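Local structure of glycosyltransferase (Streptomyces halstedii, 3WAD) at residues L126-A131 with G407-V412. The protein belongs to the glycosyltransferases of the GT-B class, built from two domains that each hold a parallel beta-sheet flanked by helices. Sequence-based numbering, arbitrary orientation.
Sequences LVIWDA and GELVRV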
# COMPACT_ATOMS: atom_id res chain seq x y z
N LEU B 126 -3.16 -14.43 -13.34
CA LEU B 126 -3.61 -13.18 -14.05
C LEU B 126 -2.34 -12.29 -14.28
O LEU B 126 -1.50 -12.18 -13.35
CB LEU B 126 -4.69 -12.51 -13.20
CG LEU B 126 -5.44 -11.26 -13.77
CD1 LEU B 126 -6.27 -11.68 -15.00
CD2 LEU B 126 -6.26 -10.65 -12.72
N VAL B 127 -2.08 -11.86 -15.54
CA VAL B 127 -1.13 -10.74 -15.79
C VAL B 127 -1.92 -9.42 -16.01
O VAL B 127 -2.95 -9.38 -16.77
CB VAL B 127 -0.12 -11.07 -16.88
CG1 VAL B 127 0.86 -9.81 -17.24
CG2 VAL B 127 0.70 -12.36 -16.47
N ILE B 128 -1.52 -8.36 -15.28
CA ILE B 128 -2.13 -6.97 -15.46
C ILE B 128 -0.98 -6.08 -15.92
O ILE B 128 0.01 -5.92 -15.20
CB ILE B 128 -2.75 -6.38 -14.22
CG1 ILE B 128 -3.84 -7.35 -13.62
CG2 ILE B 128 -3.33 -4.93 -14.50
CD1 ILE B 128 -4.38 -6.90 -12.33
N TRP B 129 -1.05 -5.59 -17.16
CA TRP B 129 0.08 -4.81 -17.68
C TRP B 129 -0.38 -3.38 -17.96
O TRP B 129 -1.37 -3.15 -18.66
CB TRP B 129 0.67 -5.39 -18.91
CG TRP B 129 -0.29 -5.88 -20.04
CD1 TRP B 129 -1.20 -6.99 -20.01
CD2 TRP B 129 -0.43 -5.29 -21.34
NE1 TRP B 129 -1.79 -7.12 -21.26
CE2 TRP B 129 -1.37 -6.09 -22.08
CE3 TRP B 129 0.24 -4.24 -22.01
CZ2 TRP B 129 -1.69 -5.82 -23.42
CZ3 TRP B 129 -0.07 -3.98 -23.34
CH2 TRP B 129 -1.04 -4.79 -24.04
N ASP B 130 0.39 -2.44 -17.45
CA ASP B 130 0.32 -1.05 -17.95
C ASP B 130 0.33 -0.99 -19.48
O ASP B 130 1.15 -1.65 -20.11
CB ASP B 130 1.51 -0.30 -17.40
CG ASP B 130 1.79 1.01 -18.19
OD1 ASP B 130 1.25 2.02 -17.76
OD2 ASP B 130 2.55 1.00 -19.21
N ALA B 131 -0.56 -0.16 -20.06
CA ALA B 131 -0.86 -0.23 -21.50
C ALA B 131 0.35 0.04 -22.41
O ALA B 131 0.35 -0.29 -23.60
CB ALA B 131 -2.05 0.67 -21.84
N GLY B 407 -13.28 -8.38 -7.99
CA GLY B 407 -14.21 -9.49 -8.24
C GLY B 407 -14.30 -9.77 -9.72
O GLY B 407 -14.32 -10.89 -10.10
N GLU B 408 -14.29 -8.73 -10.57
CA GLU B 408 -14.22 -8.96 -12.01
C GLU B 408 -12.93 -9.55 -12.45
O GLU B 408 -12.87 -10.32 -13.41
CB GLU B 408 -14.41 -7.65 -12.80
CG GLU B 408 -15.68 -7.01 -12.53
CD GLU B 408 -16.82 -7.60 -13.35
OE1 GLU B 408 -16.68 -8.67 -14.02
OE2 GLU B 408 -17.91 -6.99 -13.25
N LEU B 409 -11.82 -9.14 -11.80
CA LEU B 409 -10.55 -9.63 -12.24
C LEU B 409 -10.44 -11.14 -11.92
O LEU B 409 -9.75 -11.88 -12.60
CB LEU B 409 -9.40 -8.83 -11.53
CG LEU B 409 -9.24 -7.38 -12.06
CD1 LEU B 409 -8.19 -6.63 -11.27
CD2 LEU B 409 -8.93 -7.35 -13.53
N VAL B 410 -11.04 -11.55 -10.81
CA VAL B 410 -11.08 -12.98 -10.43
C VAL B 410 -11.94 -13.68 -11.48
O VAL B 410 -11.57 -14.77 -11.88
CB VAL B 410 -11.61 -13.18 -8.99
CG1 VAL B 410 -12.05 -14.64 -8.69
CG2 VAL B 410 -10.54 -12.75 -7.95
N ARG B 411 -13.04 -13.07 -11.95
CA ARG B 411 -13.85 -13.72 -13.03
C ARG B 411 -13.07 -13.81 -14.30
O ARG B 411 -13.25 -14.74 -15.04
CB ARG B 411 -15.21 -13.06 -13.23
CG ARG B 411 -16.16 -13.30 -12.00
CD ARG B 411 -17.56 -12.76 -12.17
NE ARG B 411 -17.97 -11.98 -10.99
CZ ARG B 411 -17.94 -10.64 -10.90
NH1 ARG B 411 -17.52 -9.91 -11.93
NH2 ARG B 411 -18.33 -10.03 -9.79
N VAL B 412 -12.18 -12.84 -14.58
CA VAL B 412 -11.30 -12.96 -15.78
C VAL B 412 -10.37 -14.11 -15.62
O VAL B 412 -10.16 -14.86 -16.57
CB VAL B 412 -10.35 -11.70 -16.10
CG1 VAL B 412 -9.18 -12.09 -17.08
CG2 VAL B 412 -11.13 -10.64 -16.74
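Leu126 and Ile128 of the central strand 126-130 meet Leu409 and Val412 of the C-terminal helix 402-415 in a small helix-on-sheet contact of apolar side chains, buried on one face of the N-terminal parallel sheet. No hydrogen bond crosses between the segments, and the axes of strand 126-130 and of the helical segment 407-412 approach to 9.7 Å, a gap bridged by side chains. The directions of these two segments differ by 123°. Leu126 does most of the touching, one methyl to each helix residue. Its CB points toward the helix, and with CG anti to the backbone N (chi1 -174°) the two methyls divide between Leu409 and Val412: CD1 meets CG1 of Val412 at 3.6 Å. The other branch, CD2, reaches the base of Leu409, 3.8 Å from its CB and 3.7 Å from its backbone O. Leu409 and Val412, three residues apart and so on the same side of the helix, both send their CB atoms toward the strand. In this GT-B architecture the last helix returns to the N-terminal Rossmann-like domain, so residues far apart in sequence share one core. Ile128, two residues along the strand and on the same face, makes a looser contact: its CD1 is 4.0 Å from CD1 of Leu409, the two side chains crossing at about a right angle. Around them, Leu20 of helix 18-27 touches both Ile128 and Leu409, while Val148 of the next strand lies against Leu409 and Pro146 against Val412.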